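Local coordinates for geranyltranstransferase (IspA) (Helicobacter pylori, PDB 3LLW) that catalyses geranyl transfer in isoprenoid biosynthesis, probably extending geranyl diphosphate with isopentenyl diphosphate to give farnesyl diphosphate in a magnesium-dependent reaction, at the interface of chains A and B. Sequence-based numbering; all coordinates share one arbitrary frame. Chains: chain A/B, Geranyltranstransferase (IspA).

Contact 1: the interface of chains A and B. Residues chain A 99, 162, 165-166, 169; chain B 33, 36, 118, 122.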
loop_
_atom_site.group_PDB
_atom_site.type_symbol
_atom_site.label_atom_id
_atom_site.label_comp_id
_atom_site.label_asym_id
_atom_site.label_seq_id
_atom_site.Cartn_x
_atom_site.Cartn_y
_atom_site.Cartn_z
ATOM N N MET A 99 -0.172 18.944 -7.226
ATOM C CA MET A 99 0.213 18.318 -8.497
ATOM C C MET A 99 -0.560 18.923 -9.691
ATOM O O MET A 99 -0.428 20.121 -9.948
ATOM C CB MET A 99 0.141 16.776 -8.404
ATOM C CG MET A 99 1.389 16.167 -7.763
ATOM S SD MET A 99 1.405 14.369 -7.450
ATOM C CE MET A 99 0.998 14.433 -5.704
ATOM N N ILE A 162 5.565 5.090 -8.960
ATOM C CA ILE A 162 5.823 6.278 -8.141
ATOM C C ILE A 162 7.046 7.075 -8.606
ATOM O O ILE A 162 6.955 8.310 -8.764
ATOM C CB ILE A 162 5.859 5.939 -6.640
ATOM C CG1 ILE A 162 4.445 5.637 -6.163
ATOM C CG2 ILE A 162 6.398 7.099 -5.812
ATOM C CD1 ILE A 162 4.401 4.745 -4.945
ATOM N N GLN A 165 5.969 8.873 -11.619
ATOM C CA GLN A 165 5.064 9.951 -11.219
ATOM C C GLN A 165 5.829 11.137 -10.640
ATOM O O GLN A 165 5.496 12.309 -10.918
ATOM C CB GLN A 165 4.089 9.415 -10.180
ATOM C CG GLN A 165 3.080 10.407 -9.669
ATOM C CD GLN A 165 1.800 10.392 -10.465
ATOM O OE1 GLN A 165 1.348 9.332 -10.923
ATOM N NE2 GLN A 165 1.192 11.568 -10.629
ATOM N N ALA A 166 6.865 10.833 -9.852
ATOM C CA ALA A 166 7.707 11.863 -9.246
ATOM C C ALA A 166 8.495 12.658 -10.290
ATOM O O ALA A 166 8.520 13.914 -10.233
ATOM C CB ALA A 166 8.608 11.291 -8.173
ATOM N N CYS A 169 5.948 14.965 -12.345
ATOM C CA CYS A 169 5.580 16.175 -11.599
ATOM C C CYS A 169 6.733 17.132 -11.467
ATOM O O CYS A 169 6.553 18.347 -11.613
ATOM C CB CYS A 169 5.061 15.833 -10.201
ATOM S SG CYS A 169 3.554 14.887 -10.281
ATOM N N HIS B 33 15.919 12.426 -10.994
ATOM C CA HIS B 33 15.324 13.282 -9.966
ATOM C C HIS B 33 16.465 13.710 -9.060
ATOM O O HIS B 33 17.312 12.870 -8.675
ATOM C CB HIS B 33 14.291 12.502 -9.149
ATOM C CG HIS B 33 13.340 13.367 -8.383
ATOM N ND1 HIS B 33 13.698 14.031 -7.229
ATOM C CD2 HIS B 33 12.037 13.667 -8.601
ATOM C CE1 HIS B 33 12.657 14.700 -6.771
ATOM N NE2 HIS B 33 11.636 14.497 -7.583
ATOM N N LEU B 36 15.006 12.373 -4.908
ATOM C CA LEU B 36 14.013 11.397 -4.511
ATOM C C LEU B 36 14.625 10.199 -3.790
ATOM O O LEU B 36 14.027 9.700 -2.834
ATOM C CB LEU B 36 13.175 10.937 -5.701
ATOM C CG LEU B 36 11.891 10.170 -5.347
ATOM C CD1 LEU B 36 10.777 11.111 -4.884
ATOM C CD2 LEU B 36 11.433 9.339 -6.529
ATOM N N THR B 118 4.950 17.878 -2.985
ATOM C CA THR B 118 4.694 16.757 -3.891
ATOM C C THR B 118 5.547 15.542 -3.538
ATOM O O THR B 118 5.041 14.417 -3.483
ATOM C CB THR B 118 4.939 17.177 -5.368
ATOM O OG1 THR B 118 3.946 18.134 -5.758
ATOM C CG2 THR B 118 4.910 15.970 -6.330
ATOM N N LEU B 122 4.296 11.730 -2.318
ATOM C CA LEU B 122 4.671 10.576 -3.114
ATOM C C LEU B 122 5.550 9.586 -2.360
ATOM O O LEU B 122 5.451 8.379 -2.579
ATOM C CB LEU B 122 5.372 11.032 -4.397
ATOM C CG LEU B 122 4.456 11.719 -5.407
ATOM C CD1 LEU B 122 5.266 12.257 -6.585
ATOM C CD2 LEU B 122 3.347 10.777 -5.879
#

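Contact 2: the interface of chains A and B. Residues chain A 27, 29, 36, 40, 122, 126; chain B 158, 162.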
loop_
_atom_site.group_PDB
_atom_site.type_symbol
_atom_site.label_atom_id
_atom_site.label_comp_id
_atom_site.label_asym_id
_atom_site.label_seq_id
_atom_site.Cartn_x
_atom_site.Cartn_y
_atom_site.Cartn_z
ATOM N N LEU A 27 -17.954 -1.694 0.121
ATOM C CA LEU A 27 -17.264 -1.834 1.383
ATOM C C LEU A 27 -18.142 -1.163 2.420
ATOM O O LEU A 27 -18.529 0.005 2.258
ATOM C CB LEU A 27 -15.864 -1.214 1.318
ATOM C CG LEU A 27 -15.060 -1.138 2.624
ATOM C CD1 LEU A 27 -13.706 -1.847 2.514
ATOM C CD2 LEU A 27 -14.918 0.318 3.091
ATOM N N LEU A 29 -18.615 0.589 5.766
ATOM C CA LEU A 29 -17.822 1.354 6.721
ATOM C C LEU A 29 -18.691 1.993 7.815
ATOM O O LEU A 29 -19.384 2.991 7.585
ATOM C CB LEU A 29 -16.983 2.419 6.007
ATOM C CG LEU A 29 -15.489 2.585 6.328
ATOM C CD1 LEU A 29 -15.099 4.052 6.244
ATOM C CD2 LEU A 29 -15.064 1.986 7.666
ATOM N N LEU A 36 -17.105 9.456 4.097
ATOM C CA LEU A 36 -15.906 8.678 3.773
ATOM C C LEU A 36 -16.166 7.359 3.016
ATOM O O LEU A 36 -15.404 6.992 2.116
ATOM C CB LEU A 36 -15.069 8.436 5.033
ATOM C CG LEU A 36 -13.599 8.075 4.802
ATOM C CD1 LEU A 36 -12.827 9.294 4.303
ATOM C CD2 LEU A 36 -13.000 7.534 6.084
ATOM N N PHE A 40 -14.844 6.698 -0.761
ATOM C CA PHE A 40 -13.817 5.656 -0.926
ATOM C C PHE A 40 -13.724 5.083 -2.342
ATOM O O PHE A 40 -12.651 5.089 -2.930
ATOM C CB PHE A 40 -14.008 4.518 0.095
ATOM C CG PHE A 40 -13.008 3.397 -0.042
ATOM C CD1 PHE A 40 -11.635 3.637 0.108
ATOM C CD2 PHE A 40 -13.435 2.100 -0.317
ATOM C CE1 PHE A 40 -10.715 2.605 -0.011
ATOM C CE2 PHE A 40 -12.519 1.050 -0.441
ATOM C CZ PHE A 40 -11.161 1.296 -0.288
ATOM N N LEU A 122 -6.078 10.999 1.725
ATOM C CA LEU A 122 -6.374 9.836 2.552
ATOM C C LEU A 122 -7.104 8.725 1.811
ATOM O O LEU A 122 -6.822 7.540 2.029
ATOM C CB LEU A 122 -7.126 10.242 3.826
ATOM C CG LEU A 122 -6.301 11.045 4.826
ATOM C CD1 LEU A 122 -7.182 11.501 5.974
ATOM C CD2 LEU A 122 -5.039 10.273 5.330
ATOM N N ALA A 126 -5.802 5.016 1.163
ATOM C CA ALA A 126 -6.621 3.830 1.404
ATOM C C ALA A 126 -6.742 2.922 0.200
ATOM O O ALA A 126 -6.682 1.667 0.339
ATOM C CB ALA A 126 -7.978 4.206 1.915
ATOM N N ILE B 158 -8.472 1.596 5.156
ATOM C CA ILE B 158 -9.702 2.403 5.287
ATOM C C ILE B 158 -10.544 2.014 6.510
ATOM O O ILE B 158 -11.210 2.861 7.095
ATOM C CB ILE B 158 -10.589 2.354 3.971
ATOM C CG1 ILE B 158 -11.743 3.374 4.005
ATOM C CG2 ILE B 158 -11.174 0.965 3.731
ATOM C CD1 ILE B 158 -11.314 4.842 4.132
ATOM N N ILE B 162 -6.805 4.774 8.731
ATOM C CA ILE B 162 -7.181 5.851 7.831
ATOM C C ILE B 162 -8.513 6.477 8.216
ATOM O O ILE B 162 -8.619 7.699 8.248
ATOM C CB ILE B 162 -7.099 5.403 6.371
ATOM C CG1 ILE B 162 -5.615 5.243 6.023
ATOM C CG2 ILE B 162 -7.806 6.398 5.419
ATOM C CD1 ILE B 162 -5.344 4.932 4.630
HETATM O O HOH W 1 -7.817 0.727 2.709
#

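Contact 3: the interface of chains A and B. Residues chain A 128, 132, 153, 156-157, 162; chain B 129, 132.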
loop_
_atom_site.group_PDB
_atom_site.type_symbol
_atom_site.label_atom_id
_atom_site.label_comp_id
_atom_site.label_asym_id
_atom_site.label_seq_id
_atom_site.Cartn_x
_atom_site.Cartn_y
_atom_site.Cartn_z
ATOM N N ASN A 128 -4.544 2.628 -2.244
ATOM C CA ASN A 128 -3.219 2.026 -2.292
ATOM C C ASN A 128 -3.136 0.799 -1.382
ATOM O O ASN A 128 -2.770 -0.255 -1.854
ATOM C CB ASN A 128 -2.187 3.061 -1.860
ATOM C CG ASN A 128 -0.748 2.591 -1.976
ATOM O OD1 ASN A 128 -0.434 1.447 -2.369
ATOM N ND2 ASN A 128 0.150 3.487 -1.617
ATOM N N PHE A 132 -3.820 -4.285 -1.743
ATOM C CA PHE A 132 -3.117 -5.368 -1.101
ATOM C C PHE A 132 -4.026 -6.202 -0.217
ATOM O O PHE A 132 -3.837 -7.432 -0.110
ATOM C CB PHE A 132 -1.845 -4.828 -0.427
ATOM C CG PHE A 132 -0.936 -4.105 -1.407
ATOM C CD1 PHE A 132 -0.155 -4.825 -2.298
ATOM C CD2 PHE A 132 -0.937 -2.698 -1.502
ATOM C CE1 PHE A 132 0.657 -4.181 -3.241
ATOM C CE2 PHE A 132 -0.124 -2.038 -2.447
ATOM C CZ PHE A 132 0.684 -2.783 -3.308
ATOM N N SER A 153 3.386 -4.686 -5.795
ATOM C CA SER A 153 4.178 -3.820 -4.928
ATOM C C SER A 153 5.479 -3.321 -5.544
ATOM O O SER A 153 5.784 -2.121 -5.413
ATOM C CB SER A 153 4.451 -4.484 -3.578
ATOM O OG SER A 153 5.206 -5.696 -3.748
ATOM N N GLY A 156 4.319 -0.994 -8.706
ATOM C CA GLY A 156 3.456 0.138 -8.383
ATOM C C GLY A 156 4.138 1.065 -7.406
ATOM O O GLY A 156 3.633 2.142 -7.109
ATOM N N GLY A 157 5.307 0.640 -6.931
ATOM C CA GLY A 157 6.011 1.315 -5.852
ATOM C C GLY A 157 7.054 2.307 -6.297
ATOM O O GLY A 157 6.990 2.822 -7.420
ATOM N N ILE A 162 5.565 5.090 -8.960
ATOM C CA ILE A 162 5.823 6.278 -8.141
ATOM C C ILE A 162 7.046 7.075 -8.606
ATOM O O ILE A 162 6.955 8.310 -8.764
ATOM C CB ILE A 162 5.859 5.939 -6.640
ATOM C CG1 ILE A 162 4.445 5.637 -6.163
ATOM C CG2 ILE A 162 6.398 7.099 -5.812
ATOM C CD1 ILE A 162 4.401 4.745 -4.945
ATOM N N THR B 129 3.294 1.456 0.036
ATOM C CA THR B 129 3.404 0.317 -0.870
ATOM C C THR B 129 4.597 -0.590 -0.528
ATOM O O THR B 129 4.493 -1.813 -0.614
ATOM C CB THR B 129 3.507 0.832 -2.332
ATOM O OG1 THR B 129 2.308 1.539 -2.661
ATOM C CG2 THR B 129 3.723 -0.310 -3.313
ATOM N N PHE B 132 4.247 -3.464 1.961
ATOM C CA PHE B 132 3.763 -4.708 1.357
ATOM C C PHE B 132 4.783 -5.445 0.535
ATOM O O PHE B 132 4.769 -6.677 0.510
ATOM C CB PHE B 132 2.432 -4.477 0.653
ATOM C CG PHE B 132 1.408 -3.892 1.588
ATOM C CD1 PHE B 132 0.806 -4.698 2.556
ATOM C CD2 PHE B 132 1.129 -2.519 1.578
ATOM C CE1 PHE B 132 -0.091 -4.165 3.461
ATOM C CE2 PHE B 132 0.232 -1.976 2.489
ATOM C CZ PHE B 132 -0.376 -2.800 3.435
HETATM O O HOH W 2 1.871 2.746 -5.041
#

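Contact 1: the interface of chains A and B
B:Leu122 rests its two methyl branches on the A:Gln165–A:Ala166 stretch of helix 161-170, burying 80 Å² in the two-chain assembly of this polyprenyl synthase, a member of the FPP/GGPP synthase family. Its CD1 lies 3.6 Å from A:Ala166 CA, close to the helix backbone. The other branch, CD2, touches CG of A:Gln165 at 3.8 Å, the two side chains meeting nearly at right angles. A:Gln165 runs out with CG anti to the backbone N (chi1 -180°) and then bends at chi2, which offers the aliphatic part of the chain to the leucine rather than its amide. The carbonyl oxygen of B:Leu122 faces CG2 of A:Ile162 at 3.6 Å, one turn earlier on the same helix.

A:Ala166 is also covered from another direction: B:Leu36 CD2 reaches its CB at 3.8 Å. B:His33 turns an edge of its imidazole toward the alanine carbonyl, with A:Ala166 O in the ring plane and 3.9 Å from CD2. B:Leu36 CB lies over one face of that ring, backing it from within chain B.

One turn before B:Leu122, B:Thr118 directs its methyl CG2 between A:Met99 CG, at 3.8 Å, and A:Cys169 CB, at 3.9 Å. A:Met99 sits in the loop after helix 73-94, within the first aspartate-rich motif, DDLPCMD, directly before A:Asp100, one of the aspartates that bind magnesium in this enzyme, although no metal is modelled here.

Contact 2: the interface of chains A and B
One face of the A:Phe40 ring receives B:Ile158, whose CG2 methyl stands 4.0 Å above the ring plane, displaced toward the rim. The CG1 branch lies over the same face, 3.9 Å from CD1 of A:Phe40, with CB facing CE1. At the ring edge, in plane, lies the backbone carbon C of A:Ala126, from the ring's own chain.

B:Ile158 buries 91 Å² and fills a pocket lined by chain A. With CG1 anti to the backbone N (chi1 -170°), CG2 is held between the backbone N and the carbonyl carbon, and the two branches diverge. CD1 meets A:Leu36 CD2 tip to tip at 3.7 Å, while CG2 packs against A:Leu27 CD2 at 3.9 Å. A:Leu29 comes across the CG1 branch and the carbonyl oxygen, and A:Ala126 CB abuts the isoleucine CB at 3.8 Å.

B:Ile162 is extended (chi2 -175°) and lays CD1 against the backbone of A:Ala126, 3.6 Å from its CA. Water 1 adds a polar link beside this apolar packing: it bonds to the amide N of B:Ile158 at 2.7 Å and to the carbonyl O of A:Ala126 at 2.8 Å.

In the fold, B:Ile158 belongs to the loop between helices 142-156 and 161-170, and it enters the groove between helices 36-45 and 117-137 of chain A, with A:Leu27 and A:Leu29, from the loop between helices 6-23 and 36-45, against its CG2 and CG1 branches.

Contact 3: the interface of chains A and B
A:Phe132 and B:Phe132 face each other with rings almost parallel, about 8° apart, where the long helices 117-137 and 117-136 meet near the two-fold axis in the two-chain assembly of this polyprenyl synthase. The rings are displaced rather than superposed: CB of each phenylalanine sits over the partner's face, 3.9 Å above its plane and toward the rim. CD2 of A:Phe132 approaches CD2 of B:Phe132 at 3.7 Å. In both copies CG is anti to the carbonyl carbon (chi1 -57° in A:Phe132), which brings the two rings together in the same way from each chain.

Across the far end of the A:Phe132 ring, B:Thr129 comes in at about a right angle, its CG2 methyl 3.9 Å from CZ. The same methyl packs on A:Gly157 CA at 3.8 Å and lies near A:Ser153.

On its other branch, B:Thr129 OG1 donates a hydrogen bond to A:Asn128 OD1 at 2.8 Å, arriving in the carbonyl plane on a lone pair, with a C=O to donor angle of 105°. The amide ND2 of A:Asn128 makes a further, weak bond to the same hydroxyl. A:Asn128 OD1 also lies at the edge of the A:Phe132 ring. Water 2, 2.7 Å from B:Thr129 OG1, extends the hydroxyl's contacts to the carbonyl O of A:Gly156.

All three contacts belong to one two-fold symmetric interface, and each recurs with the chains exchanged. The centres of the C-alpha atoms of contact 1 and contact 2 are about 23 Å apart; contact 3 lies about 15 Å from contact 1 and 17 Å from contact 2. Contacts 1 and 3 share A:Ile162, and contact 2 uses the same residue in chain B. Helix 117-137 and its counterpart 117-136 run through all three, joining the central contact to the flanking ones. Such an arrangement fits the homodimer usual for this family, with contact 1 bringing the interface close to the metal-binding region.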